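PDB 2GLF: probable M18 family aminopeptidase 1 from Thermotoga maritima, which probably works as a metal-dependent aminopeptidase of the M18 family, removing residues from the amino ends of peptides with the help of zinc. Local coordinates for residues A[3-7]-A[8-12]; A[24-27]-A[28-32]; A[292-295]-A[296-300]; A[377-380]-A[381-385]; A[436-439]-A[440-443]. One frame throughout, in Å; residues are numbered along the deposited sequence.

In the fold
Contact 1 lies just before helix 13-29 and contact 2 at that helix's far end, their centres about 27 Å apart. Contact 3 follows on helix 292-303, contact 4 at the end of helix 370-382, and contact 5 on helix 433-449, near the chain's carboxyl end. Contacts 1, 4 and 5 form one cluster, centres about 12 to 14 Å apart: Arg11 bonds Gly384 O and makes a weaker ion pair with Glu438, and Val385 packs on Ala442. The two ends of the chain meet beside the 351-354/387-389 edge of the nine-strand sheet. Contact 3 stands apart, its centre about 27 Å or more from the others. Other subunits of the twelve-chain assembly touch contacts 1, 3 and 4.

Contact 1: residues A[3-7]-A[8-12]; sequences ERKNV and WHHRK
Asn6 grips the start of a turn with two oxygens. Its side-chain OD1 accepts the amide of Trp8 (OD1 to N 2.9 Å), the bond that defines an Asx turn, while its backbone O takes the amide of His9 (O to N 2.8 Å). Val7 O then receives His10 N at 2.8 Å. CG of Asn6, anti to the backbone N (chi1 -171°), puts OD1 next to the amide, at the edge of the Trp8 indole. Asparagine is just long enough to bring a carbonyl oxygen to the amide two residues ahead. With an alanine here, the Trp8 amide would probably lose its acceptor and the turn would be less firmly fixed.

Further out, the side chains of Lys5 and His10 cross at about a right angle, Lys5 CD lying obliquely beside NE2 of the ring, and Val7 CG1 rests on Arg11 CB at 3.9 Å.

Trp8 also packs on Ile191, and His9 NE2 bonds Pro192 O, both of a second subunit. Within the chain, Val7 and Trp8 lean on Ala434 of helix 433-449, Trp8 and Arg11 on Ile16 of helix 13-29, and Arg11 NH1 bonds Gly384 O.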
loop_
_atom_site.group_PDB
_atom_site.type_symbol
_atom_site.label_atom_id
_atom_site.label_comp_id
_atom_site.label_asym_id
_atom_site.label_seq_id
_atom_site.Cartn_x
_atom_site.Cartn_y
_atom_site.Cartn_z
ATOM N N GLU A 3 -24.436 45.012 0.356
ATOM C CA GLU A 3 -23.418 44.976 -0.687
ATOM C C GLU A 3 -22.176 45.742 -0.227
ATOM O O GLU A 3 -22.262 46.928 0.086
ATOM C CB GLU A 3 -24.014 45.607 -1.949
ATOM C CG GLU A 3 -23.041 45.983 -3.048
ATOM C CD GLU A 3 -23.743 46.694 -4.199
ATOM O OE1 GLU A 3 -24.570 46.050 -4.880
ATOM O OE2 GLU A 3 -23.476 47.896 -4.416
ATOM N N ARG A 4 -21.026 45.070 -0.191
ATOM C CA ARG A 4 -19.772 45.696 0.251
ATOM C C ARG A 4 -19.286 46.865 -0.608
ATOM O O ARG A 4 -19.590 46.948 -1.797
ATOM C CB ARG A 4 -18.657 44.647 0.346
ATOM C CG ARG A 4 -18.775 43.720 1.546
ATOM C CD ARG A 4 -17.585 42.773 1.643
ATOM N NE ARG A 4 -17.534 41.830 0.530
ATOM C CZ ARG A 4 -16.624 40.869 0.403
ATOM N NH1 ARG A 4 -15.680 40.716 1.323
ATOM N NH2 ARG A 4 -16.661 40.055 -0.641
ATOM N N LYS A 5 -18.524 47.764 0.007
ATOM C CA LYS A 5 -17.995 48.928 -0.695
ATOM C C LYS A 5 -16.488 48.829 -0.854
ATOM O O LYS A 5 -15.816 48.171 -0.059
ATOM C CB LYS A 5 -18.300 50.216 0.074
ATOM C CG LYS A 5 -19.759 50.513 0.298
ATOM C CD LYS A 5 -19.917 51.869 0.964
ATOM C CE LYS A 5 -21.370 52.158 1.283
ATOM N NZ LYS A 5 -22.222 52.039 0.069
ATOM N N ASN A 6 -15.958 49.500 -1.875
ATOM C CA ASN A 6 -14.523 49.499 -2.101
ATOM C C ASN A 6 -13.936 50.800 -1.576
ATOM O O ASN A 6 -14.300 51.890 -2.025
ATOM C CB ASN A 6 -14.194 49.340 -3.588
ATOM C CG ASN A 6 -12.706 49.127 -3.835
ATOM O OD1 ASN A 6 -11.902 50.051 -3.695
ATOM N ND2 ASN A 6 -12.332 47.900 -4.191
ATOM N N VAL A 7 -13.023 50.679 -0.621
ATOM C CA VAL A 7 -12.396 51.848 -0.034
ATOM C C VAL A 7 -11.888 52.860 -1.063
ATOM O O VAL A 7 -12.058 54.062 -0.876
ATOM C CB VAL A 7 -11.248 51.430 0.899
ATOM C CG1 VAL A 7 -10.519 52.655 1.418
ATOM C CG2 VAL A 7 -11.814 50.626 2.060
ATOM N N TRP A 8 -11.283 52.387 -2.152
ATOM C CA TRP A 8 -10.764 53.298 -3.177
ATOM C C TRP A 8 -11.824 54.244 -3.738
ATOM O O TRP A 8 -11.493 55.319 -4.242
ATOM C CB TRP A 8 -10.115 52.523 -4.336
ATOM C CG TRP A 8 -8.870 51.779 -3.940
ATOM C CD1 TRP A 8 -8.763 50.443 -3.687
ATOM C CD2 TRP A 8 -7.572 52.338 -3.693
ATOM N NE1 TRP A 8 -7.484 50.134 -3.294
ATOM C CE2 TRP A 8 -6.730 51.277 -3.289
ATOM C CE3 TRP A 8 -7.041 53.632 -3.770
ATOM C CZ2 TRP A 8 -5.380 51.469 -2.963
ATOM C CZ3 TRP A 8 -5.703 53.823 -3.447
ATOM C CH2 TRP A 8 -4.887 52.744 -3.048
ATOM N N HIS A 9 -13.090 53.850 -3.646
ATOM C CA HIS A 9 -14.179 54.681 -4.147
ATOM C C HIS A 9 -14.810 55.560 -3.067
ATOM O O HIS A 9 -15.817 56.221 -3.314
ATOM C CB HIS A 9 -15.266 53.806 -4.766
ATOM C CG HIS A 9 -14.851 53.130 -6.034
ATOM N ND1 HIS A 9 -15.629 52.178 -6.655
ATOM C CD2 HIS A 9 -13.749 53.281 -6.807
ATOM C CE1 HIS A 9 -15.025 51.769 -7.758
ATOM N NE2 HIS A 9 -13.883 52.424 -7.871
ATOM N N HIS A 10 -14.225 55.570 -1.871
ATOM C CA HIS A 10 -14.771 56.368 -0.782
ATOM C C HIS A 10 -13.729 57.052 0.100
ATOM O O HIS A 10 -14.098 57.677 1.094
ATOM C CB HIS A 10 -15.646 55.499 0.127
ATOM C CG HIS A 10 -16.778 54.822 -0.575
ATOM N ND1 HIS A 10 -17.757 55.516 -1.251
ATOM C CD2 HIS A 10 -17.101 53.512 -0.683
ATOM C CE1 HIS A 10 -18.637 54.662 -1.745
ATOM N NE2 HIS A 10 -18.262 53.440 -1.415
ATOM N N ARG A 11 -12.445 56.966 -0.234
ATOM C CA ARG A 11 -11.476 57.586 0.651
ATOM C C ARG A 11 -10.486 58.638 0.182
ATOM O O ARG A 11 -9.904 59.324 1.029
ATOM C CB ARG A 11 -10.710 56.511 1.419
ATOM C CG ARG A 11 -10.903 56.632 2.926
ATOM C CD ARG A 11 -12.367 56.450 3.282
ATOM N NE ARG A 11 -12.661 56.822 4.657
ATOM C CZ ARG A 11 -13.844 56.646 5.235
ATOM N NH1 ARG A 11 -14.839 56.100 4.550
ATOM N NH2 ARG A 11 -14.036 57.020 6.493
ATOM N N LYS A 12 -10.257 58.775 -1.119
ATOM C CA LYS A 12 -9.331 59.813 -1.592
ATOM C C LYS A 12 -7.855 59.412 -1.669
ATOM O O LYS A 12 -7.142 59.387 -0.657
ATOM C CB LYS A 12 -9.481 61.075 -0.722
ATOM C CG LYS A 12 -8.441 62.149 -0.935
ATOM C CD LYS A 12 -8.670 63.330 0.007
ATOM C CE LYS A 12 -10.032 63.983 -0.219
ATOM N NZ LYS A 12 -10.229 65.220 0.595
#

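Contact 2: residues A[24-27]-A[28-32]; sequences MEFM and SKAKT
Helix 13-29 frays into a loop here, and Phe26, Ser28 and Ala30 make the contacts of its last turn, a helix C-terminus that leads within a few residues into helix 33-45. The change shows in the backbone. Ser28 N still bonds Met24 O in the alpha-helical way at 3.0 Å, but Lys29 N turns to Phe26 O, three residues back, at 2.9 Å, and the bond from Ala30 N to Phe26 O is weak. Thr32 then caps the next helix, its OG1 accepting the amide of Met35.

Phe26 helps tie the turn into the core. With CG anti to the backbone N (chi1 178°), its ring stacks on Tyr255 of helix 248-263 and touches Ile40 of helix 33-45. Ala30 CB comes over one face, displaced toward the rim, with the methyl 4.3 Å from CZ; the small methyl can lie against the ring and also touch Thr36. The charged ends point to other partners: Lys29 makes a salt bridge with Glu39 and Lys31 with Glu133.

Serine suits this place because its hydroxyl reaches a carbonyl of the preceding turn. Ser28 OG, held between the backbone N and the carbonyl carbon (chi1 83°), donates to Glu25 O at 2.9 Å, lying in the carbonyl plane on a lone pair.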
loop_
_atom_site.group_PDB
_atom_site.type_symbol
_atom_site.label_atom_id
_atom_site.label_comp_id
_atom_site.label_asym_id
_atom_site.label_seq_id
_atom_site.Cartn_x
_atom_site.Cartn_y
_atom_site.Cartn_z
HETATM N N MSE A 24 5.155 52.660 5.344
HETATM C CA MSE A 24 6.339 51.998 4.812
HETATM C C MSE A 24 7.651 52.459 5.453
HETATM O O MSE A 24 8.571 51.659 5.611
HETATM C CB MSE A 24 6.390 52.162 3.293
HETATM C CG MSE A 24 5.262 51.419 2.587
HETATM SE SE MSE A 24 5.385 51.364 0.646
HETATM C CE MSE A 24 4.080 52.745 0.224
ATOM N N GLU A 25 7.746 53.734 5.826
ATOM C CA GLU A 25 8.960 54.228 6.477
ATOM C C GLU A 25 9.128 53.474 7.797
ATOM O O GLU A 25 10.177 52.896 8.072
ATOM C CB GLU A 25 8.852 55.732 6.751
ATOM C CG GLU A 25 8.885 56.594 5.502
ATOM C CD GLU A 25 10.216 56.519 4.769
ATOM O OE1 GLU A 25 10.324 57.098 3.665
ATOM O OE2 GLU A 25 11.156 55.887 5.299
ATOM N N PHE A 26 8.077 53.491 8.607
ATOM C CA PHE A 26 8.068 52.802 9.888
ATOM C C PHE A 26 8.479 51.349 9.676
ATOM O O PHE A 26 9.326 50.820 10.391
ATOM C CB PHE A 26 6.656 52.846 10.474
ATOM C CG PHE A 26 6.513 52.130 11.787
ATOM C CD1 PHE A 26 7.154 52.598 12.926
ATOM C CD2 PHE A 26 5.711 50.997 11.888
ATOM C CE1 PHE A 26 6.998 51.951 14.152
ATOM C CE2 PHE A 26 5.543 50.338 13.106
ATOM C CZ PHE A 26 6.191 50.819 14.244
HETATM N N MSE A 27 7.874 50.718 8.672
HETATM C CA MSE A 27 8.128 49.318 8.351
HETATM C C MSE A 27 9.578 48.997 8.000
HETATM O O MSE A 27 10.073 47.910 8.304
HETATM C CB MSE A 27 7.205 48.882 7.213
HETATM C CG MSE A 27 6.550 47.525 7.434
HETATM SE SE MSE A 27 5.721 47.323 9.192
HETATM C CE MSE A 27 5.077 49.118 9.425
ATOM N N SER A 28 10.265 49.932 7.358
ATOM C CA SER A 28 11.659 49.699 6.997
ATOM C C SER A 28 12.537 49.752 8.241
ATOM O O SER A 28 13.703 49.389 8.190
ATOM C CB SER A 28 12.154 50.755 6.007
ATOM O OG SER A 28 12.559 51.931 6.687
ATOM N N LYS A 29 11.979 50.208 9.356
ATOM C CA LYS A 29 12.751 50.310 10.588
ATOM C C LYS A 29 12.340 49.279 11.645
ATOM O O LYS A 29 13.080 49.037 12.599
ATOM C CB LYS A 29 12.624 51.729 11.161
ATOM C CG LYS A 29 12.993 52.834 10.174
ATOM C CD LYS A 29 12.826 54.228 10.770
ATOM C CE LYS A 29 13.855 54.501 11.862
ATOM N NZ LYS A 29 13.664 55.831 12.524
ATOM N N ALA A 30 11.178 48.659 11.465
ATOM C CA ALA A 30 10.682 47.679 12.426
ATOM C C ALA A 30 10.678 46.225 11.928
ATOM O O ALA A 30 9.624 45.678 11.592
ATOM C CB ALA A 30 9.274 48.082 12.873
ATOM N N LYS A 31 11.850 45.594 11.894
ATOM C CA LYS A 31 11.948 44.207 11.440
ATOM C C LYS A 31 11.861 43.234 12.606
ATOM O O LYS A 31 11.415 42.094 12.451
ATOM C CB LYS A 31 13.264 43.955 10.702
ATOM C CG LYS A 31 13.384 44.602 9.335
ATOM C CD LYS A 31 13.834 46.040 9.439
ATOM C CE LYS A 31 14.546 46.474 8.167
ATOM N NZ LYS A 31 15.776 45.667 7.915
ATOM N N THR A 32 12.297 43.686 13.776
ATOM C CA THR A 32 12.275 42.846 14.964
ATOM C C THR A 32 11.465 43.549 16.039
ATOM O O THR A 32 11.223 44.751 15.936
ATOM C CB THR A 32 13.697 42.598 15.467
ATOM O OG1 THR A 32 14.249 43.819 15.968
ATOM C CG2 THR A 32 14.569 42.101 14.323
#

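Contact 3: residues A[292-295]-A[296-300]; sequences FYLK and ALRQI
Backbone bonds tie Phe292, Tyr293, Leu294 and Lys295 to the residues four further on, the straightest from Arg298 N to Leu294 O (2.8 Å, N-H...O 162°).

Apolar contact comes from Leu297, whose CD1 meets the Tyr293 ring obliquely at CE1, 3.9 Å away, and more loosely Leu294 CD2. Tyr293 carries its ring out with CG anti to the backbone N (chi1 166°), to meet Phe407 as well.

Charge is handled by Arg298. A bend at chi3 (-72°) folds its guanidinium back over the helix, so that Leu294 O lies over the centre of one face and NH1 is 3.6 Å from Leu294 CB. NH1 makes a salt bridge to Glu310, and NH2 one to Asp314 of a third subunit. A methionine in its place would probably leave both carboxylates without their mate and weaken the subunit contact.

Ala296, small enough to lie close, and Leu297 face Phe76 of strand 73-77: an amphipathic helix packed on the sheet of an alpha/beta domain, its polar side turned to a neighbouring subunit.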
loop_
_atom_site.group_PDB
_atom_site.type_symbol
_atom_site.label_atom_id
_atom_site.label_comp_id
_atom_site.label_asym_id
_atom_site.label_seq_id
_atom_site.Cartn_x
_atom_site.Cartn_y
_atom_site.Cartn_z
ATOM N N PHE A 292 2.233 42.103 33.029
ATOM C CA PHE A 292 2.610 43.441 32.569
ATOM C C PHE A 292 1.410 44.359 32.289
ATOM O O PHE A 292 1.384 45.531 32.691
ATOM C CB PHE A 292 3.451 43.306 31.301
ATOM C CG PHE A 292 3.649 44.592 30.561
ATOM C CD1 PHE A 292 4.277 45.673 31.172
ATOM C CD2 PHE A 292 3.223 44.717 29.241
ATOM C CE1 PHE A 292 4.482 46.864 30.475
ATOM C CE2 PHE A 292 3.422 45.899 28.536
ATOM C CZ PHE A 292 4.053 46.978 29.152
ATOM N N TYR A 293 0.426 43.809 31.588
ATOM C CA TYR A 293 -0.787 44.526 31.223
ATOM C C TYR A 293 -1.567 45.039 32.431
ATOM O O TYR A 293 -1.975 46.196 32.466
ATOM C CB TYR A 293 -1.658 43.605 30.374
ATOM C CG TYR A 293 -3.081 44.051 30.180
ATOM C CD1 TYR A 293 -3.381 45.342 29.752
ATOM C CD2 TYR A 293 -4.131 43.157 30.365
ATOM C CE1 TYR A 293 -4.701 45.731 29.505
ATOM C CE2 TYR A 293 -5.446 43.529 30.121
ATOM C CZ TYR A 293 -5.727 44.817 29.687
ATOM O OH TYR A 293 -7.028 45.169 29.410
ATOM N N LEU A 294 -1.787 44.180 33.418
ATOM C CA LEU A 294 -2.517 44.603 34.601
ATOM C C LEU A 294 -1.620 45.410 35.529
ATOM O O LEU A 294 -2.088 46.280 36.260
ATOM C CB LEU A 294 -3.083 43.390 35.327
ATOM C CG LEU A 294 -4.129 42.646 34.498
ATOM C CD1 LEU A 294 -4.848 41.652 35.394
ATOM C CD2 LEU A 294 -5.137 43.638 33.891
ATOM N N LYS A 295 -0.325 45.120 35.492
ATOM C CA LYS A 295 0.631 45.844 36.312
ATOM C C LYS A 295 0.659 47.282 35.824
ATOM O O LYS A 295 0.904 48.205 36.599
ATOM C CB LYS A 295 2.022 45.222 36.189
ATOM C CG LYS A 295 3.124 46.059 36.801
ATOM C CD LYS A 295 4.425 45.297 36.843
ATOM C CE LYS A 295 5.597 46.241 36.978
ATOM N NZ LYS A 295 5.744 47.102 35.769
ATOM N N ALA A 296 0.401 47.462 34.532
ATOM C CA ALA A 296 0.377 48.789 33.923
ATOM C C ALA A 296 -0.871 49.541 34.350
ATOM O O ALA A 296 -0.827 50.745 34.585
ATOM C CB ALA A 296 0.409 48.675 32.402
ATOM N N LEU A 297 -1.985 48.824 34.445
ATOM C CA LEU A 297 -3.241 49.441 34.840
ATOM C C LEU A 297 -3.291 49.730 36.341
ATOM O O LEU A 297 -3.808 50.763 36.764
ATOM C CB LEU A 297 -4.421 48.557 34.412
ATOM C CG LEU A 297 -4.586 48.385 32.895
ATOM C CD1 LEU A 297 -5.955 47.807 32.602
ATOM C CD2 LEU A 297 -4.440 49.720 32.180
ATOM N N ARG A 298 -2.745 48.823 37.145
ATOM C CA ARG A 298 -2.727 49.021 38.588
ATOM C C ARG A 298 -1.899 50.256 38.945
ATOM O O ARG A 298 -2.280 51.038 39.817
ATOM C CB ARG A 298 -2.156 47.786 39.298
ATOM C CG ARG A 298 -3.178 46.696 39.567
ATOM C CD ARG A 298 -2.621 45.665 40.540
ATOM N NE ARG A 298 -1.588 44.832 39.932
ATOM C CZ ARG A 298 -1.834 43.761 39.182
ATOM N NH1 ARG A 298 -3.081 43.381 38.950
ATOM N NH2 ARG A 298 -0.832 43.074 38.653
ATOM N N GLN A 299 -0.768 50.435 38.269
ATOM C CA GLN A 299 0.085 51.584 38.533
ATOM C C GLN A 299 -0.726 52.858 38.335
ATOM O O GLN A 299 -0.681 53.772 39.156
ATOM C CB GLN A 299 1.285 51.585 37.590
ATOM C CG GLN A 299 2.278 52.698 37.862
ATOM C CD GLN A 299 2.821 52.664 39.281
ATOM O OE1 GLN A 299 3.369 51.654 39.727
ATOM N NE2 GLN A 299 2.670 53.774 39.998
ATOM N N ILE A 300 -1.475 52.901 37.241
ATOM C CA ILE A 300 -2.301 54.054 36.922
ATOM C C ILE A 300 -3.418 54.216 37.953
ATOM O O ILE A 300 -3.766 55.339 38.328
ATOM C CB ILE A 300 -2.906 53.916 35.498
ATOM C CG1 ILE A 300 -1.781 54.016 34.458
ATOM C CG2 ILE A 300 -3.984 54.990 35.259
ATOM C CD1 ILE A 300 -2.241 53.802 33.036
#

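Contact 4: residues A[377-380]-A[381-385]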
loop_
_atom_site.group_PDB
_atom_site.type_symbol
_atom_site.label_atom_id
_atom_site.label_comp_id
_atom_site.label_asym_id
_atom_site.label_seq_id
_atom_site.Cartn_x
_atom_site.Cartn_y
_atom_site.Cartn_z
ATOM N N ARG A 377 -20.643 47.511 15.427
ATOM C CA ARG A 377 -21.271 47.720 14.132
ATOM C C ARG A 377 -21.895 49.103 14.047
ATOM O O ARG A 377 -21.912 49.718 12.981
ATOM C CB ARG A 377 -22.341 46.650 13.885
ATOM C CG ARG A 377 -22.399 46.165 12.448
ATOM C CD ARG A 377 -23.678 46.562 11.737
ATOM N NE ARG A 377 -24.842 45.948 12.356
ATOM C CZ ARG A 377 -26.032 45.842 11.770
ATOM N NH1 ARG A 377 -26.219 46.306 10.537
ATOM N NH2 ARG A 377 -27.043 45.285 12.427
ATOM N N LYS A 378 -22.399 49.592 15.179
ATOM C CA LYS A 378 -23.041 50.906 15.243
ATOM C C LYS A 378 -22.023 52.018 15.008
ATOM O O LYS A 378 -22.203 52.855 14.118
ATOM C CB LYS A 378 -23.718 51.095 16.602
ATOM C CG LYS A 378 -24.735 52.221 16.649
ATOM C CD LYS A 378 -25.484 52.217 17.977
ATOM C CE LYS A 378 -26.639 53.215 17.994
ATOM N NZ LYS A 378 -26.176 54.633 17.938
ATOM N N VAL A 379 -20.957 52.022 15.803
ATOM C CA VAL A 379 -19.914 53.030 15.662
ATOM C C VAL A 379 -19.411 53.095 14.217
ATOM O O VAL A 379 -19.396 54.165 13.598
ATOM C CB VAL A 379 -18.706 52.734 16.584
ATOM C CG1 VAL A 379 -17.580 53.711 16.285
ATOM C CG2 VAL A 379 -19.114 52.840 18.047
ATOM N N LEU A 380 -19.009 51.942 13.682
ATOM C CA LEU A 380 -18.494 51.868 12.323
ATOM C C LEU A 380 -19.426 52.513 11.318
ATOM O O LEU A 380 -19.078 53.514 10.697
ATOM C CB LEU A 380 -18.241 50.415 11.919
ATOM C CG LEU A 380 -17.103 49.684 12.636
ATOM C CD1 LEU A 380 -16.994 48.274 12.072
ATOM C CD2 LEU A 380 -15.786 50.440 12.471
ATOM N N ASN A 381 -20.610 51.940 11.156
ATOM C CA ASN A 381 -21.571 52.475 10.205
ATOM C C ASN A 381 -21.875 53.955 10.429
ATOM O O ASN A 381 -22.013 54.716 9.465
ATOM C CB ASN A 381 -22.864 51.661 10.243
ATOM C CG ASN A 381 -22.674 50.261 9.716
ATOM O OD1 ASN A 381 -22.016 50.054 8.698
ATOM N ND2 ASN A 381 -23.260 49.288 10.399
ATOM N N GLU A 382 -21.970 54.366 11.692
ATOM C CA GLU A 382 -22.251 55.762 12.002
ATOM C C GLU A 382 -21.122 56.710 11.578
ATOM O O GLU A 382 -21.387 57.825 11.114
ATOM C CB GLU A 382 -22.564 55.909 13.490
ATOM C CG GLU A 382 -24.061 55.894 13.762
ATOM C CD GLU A 382 -24.413 55.603 15.207
ATOM O OE1 GLU A 382 -23.558 55.817 16.094
ATOM O OE2 GLU A 382 -25.558 55.169 15.455
ATOM N N GLN A 383 -19.873 56.271 11.719
ATOM C CA GLN A 383 -18.738 57.092 11.315
ATOM C C GLN A 383 -18.424 56.870 9.831
ATOM O O GLN A 383 -17.445 57.412 9.297
ATOM C CB GLN A 383 -17.500 56.756 12.149
ATOM C CG GLN A 383 -17.648 57.006 13.634
ATOM C CD GLN A 383 -18.220 58.375 13.939
ATOM O OE1 GLN A 383 -19.415 58.611 13.769
ATOM N NE2 GLN A 383 -17.367 59.286 14.386
ATOM N N GLY A 384 -19.254 56.064 9.171
ATOM C CA GLY A 384 -19.063 55.786 7.756
ATOM C C GLY A 384 -17.806 55.004 7.418
ATOM O O GLY A 384 -17.220 55.188 6.353
ATOM N N VAL A 385 -17.390 54.125 8.322
ATOM C CA VAL A 385 -16.198 53.319 8.098
ATOM C C VAL A 385 -16.524 52.106 7.221
ATOM O O VAL A 385 -17.493 51.387 7.466
ATOM C CB VAL A 385 -15.618 52.823 9.432
ATOM C CG1 VAL A 385 -14.243 52.232 9.212
ATOM C CG2 VAL A 385 -15.567 53.958 10.423
#
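The guanidinium of Arg377 and the amide of Asn381, one helical turn on, stand nearly perpendicular, their planes 85° apart. ND2 lies beside Arg377 CD, oblique to the guanidinium, and both groups address Glu218 of a fourth subunit, NH1 by a salt bridge and ND2 by a hydrogen bond, while Arg377 NH2 pairs with Asp219 there. Asn381 OD1 takes Trp387 NE1, helping fix the amide's rotation. The Glu382 carboxylate offers the syn lone pair of OE2 to Lys378 NZ at 2.6 Å, a salt bridge reached because the lysine chain bends at its last torsion (chi4 -67°).

The helix of this beta-alpha-beta crossover ends in a Schellman motif: Val385 N returns to Leu380 O at 3.0 Å, nearly straight, with the weaker Gly384 N to Asn381 O bond inside it. The positive phi of Gly384 (66°) favours glycine. Across the turn Leu380 CD2 packs on Val385 CB at 3.9 Å.

Arg377 and Asn381 thus probably help hold two subunits together, whereas Lys378 and Glu382 pair within the helix.

Contact 5: residues A[436-439]-A[440-443]; sequences LFET and YVAY
Regular alpha-helical bonding joins Phe437, Glu438 and Thr439 to Val441, Ala442 and Tyr443, the last link, Tyr443 N to Thr439 O, measuring 2.8 Å at 176°. The side chains of Thr439 and Tyr443 run alongside each other. The threonine methyl CG2, anti to the backbone N, sits over the face of the tyrosine ring, 3.7 Å from its centroid and 21° off the normal, a CH-pi contact. Threonine fits because its two branches do different work: CG2 meets the ring while OG1 bonds Asp435 O. The Tyr443 side chain lies about 10 Å from a bound manganese ion.

A second group centres on Phe437. Val441 CG2 rests over one face of the Phe437 ring, 3.9 Å from CE2, and touches the carboxylate of Glu438, whose OE1 accepts Ile386 N. The rings of Phe437 and Tyr440 meet obliquely, planes 45° apart. Tyr440 OH bonds Ser263.

Helix 13-29, helix 248-263 and strand 351-354 pack on this part of helix 433-449: the first through Phe19, stacked on Tyr440, the second through Cys253 and Thr256, against Tyr443, and the third through Val351, against Thr439 and Ala442. Tyr443 OH bonds Met417 O of strand 414-421.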
loop_
_atom_site.group_PDB
_atom_site.type_symbol
_atom_site.label_atom_id
_atom_site.label_comp_id
_atom_site.label_asym_id
_atom_site.label_seq_id
_atom_site.Cartn_x
_atom_site.Cartn_y
_atom_site.Cartn_z
ATOM N N LEU A 436 -5.135 49.509 4.693
ATOM C CA LEU A 436 -4.199 50.025 5.681
ATOM C C LEU A 436 -4.799 51.293 6.301
ATOM O O LEU A 436 -4.909 51.418 7.525
ATOM C CB LEU A 436 -2.870 50.348 4.995
ATOM C CG LEU A 436 -1.599 50.707 5.773
ATOM C CD1 LEU A 436 -1.127 52.075 5.323
ATOM C CD2 LEU A 436 -1.831 50.672 7.273
ATOM N N PHE A 437 -5.206 52.214 5.433
ATOM C CA PHE A 437 -5.792 53.486 5.838
ATOM C C PHE A 437 -7.112 53.307 6.566
ATOM O O PHE A 437 -7.315 53.853 7.651
ATOM C CB PHE A 437 -6.025 54.358 4.607
ATOM C CG PHE A 437 -6.460 55.767 4.923
ATOM C CD1 PHE A 437 -5.573 56.672 5.506
ATOM C CD2 PHE A 437 -7.752 56.194 4.623
ATOM C CE1 PHE A 437 -5.962 57.978 5.785
ATOM C CE2 PHE A 437 -8.151 57.497 4.900
ATOM C CZ PHE A 437 -7.250 58.392 5.483
ATOM N N GLU A 438 -8.013 52.543 5.968
ATOM C CA GLU A 438 -9.314 52.351 6.575
ATOM C C GLU A 438 -9.240 51.715 7.955
ATOM O O GLU A 438 -10.118 51.934 8.795
ATOM C CB GLU A 438 -10.208 51.521 5.664
ATOM C CG GLU A 438 -11.678 51.634 6.030
ATOM C CD GLU A 438 -12.203 53.053 5.906
ATOM O OE1 GLU A 438 -13.372 53.293 6.269
ATOM O OE2 GLU A 438 -11.451 53.929 5.439
ATOM N N THR A 439 -8.203 50.918 8.190
ATOM C CA THR A 439 -8.038 50.280 9.490
ATOM C C THR A 439 -7.789 51.398 10.487
ATOM O O THR A 439 -8.414 51.454 11.549
ATOM C CB THR A 439 -6.851 49.313 9.489
ATOM O OG1 THR A 439 -7.177 48.173 8.684
ATOM C CG2 THR A 439 -6.526 48.860 10.909
ATOM N N TYR A 440 -6.877 52.292 10.115
ATOM C CA TYR A 440 -6.530 53.461 10.923
ATOM C C TYR A 440 -7.784 54.273 11.254
ATOM O O TYR A 440 -7.924 54.802 12.348
ATOM C CB TYR A 440 -5.552 54.344 10.147
ATOM C CG TYR A 440 -5.536 55.782 10.600
ATOM C CD1 TYR A 440 -4.988 56.142 11.833
ATOM C CD2 TYR A 440 -6.080 56.782 9.800
ATOM C CE1 TYR A 440 -4.985 57.467 12.257
ATOM C CE2 TYR A 440 -6.081 58.107 10.210
ATOM C CZ TYR A 440 -5.535 58.444 11.438
ATOM O OH TYR A 440 -5.559 59.757 11.848
ATOM N N VAL A 441 -8.681 54.382 10.283
ATOM C CA VAL A 441 -9.916 55.116 10.479
ATOM C C VAL A 441 -10.798 54.371 11.473
ATOM O O VAL A 441 -11.314 54.963 12.420
ATOM C CB VAL A 441 -10.676 55.281 9.159
ATOM C CG1 VAL A 441 -11.981 56.016 9.402
ATOM C CG2 VAL A 441 -9.817 56.034 8.161
ATOM N N ALA A 442 -10.964 53.068 11.255
ATOM C CA ALA A 442 -11.780 52.238 12.134
ATOM C C ALA A 442 -11.273 52.293 13.577
ATOM O O ALA A 442 -12.046 52.535 14.504
ATOM C CB ALA A 442 -11.787 50.800 11.629
ATOM N N TYR A 443 -9.974 52.080 13.760
ATOM C CA TYR A 443 -9.365 52.104 15.091
ATOM C C TYR A 443 -9.534 53.430 15.828
ATOM O O TYR A 443 -9.764 53.452 17.036
ATOM C CB TYR A 443 -7.872 51.790 14.994
ATOM C CG TYR A 443 -7.554 50.337 14.735
ATOM C CD1 TYR A 443 -6.242 49.932 14.501
ATOM C CD2 TYR A 443 -8.558 49.364 14.724
ATOM C CE1 TYR A 443 -5.932 48.595 14.263
ATOM C CE2 TYR A 443 -8.259 48.026 14.486
ATOM C CZ TYR A 443 -6.941 47.649 14.256
ATOM O OH TYR A 443 -6.623 46.332 14.016
#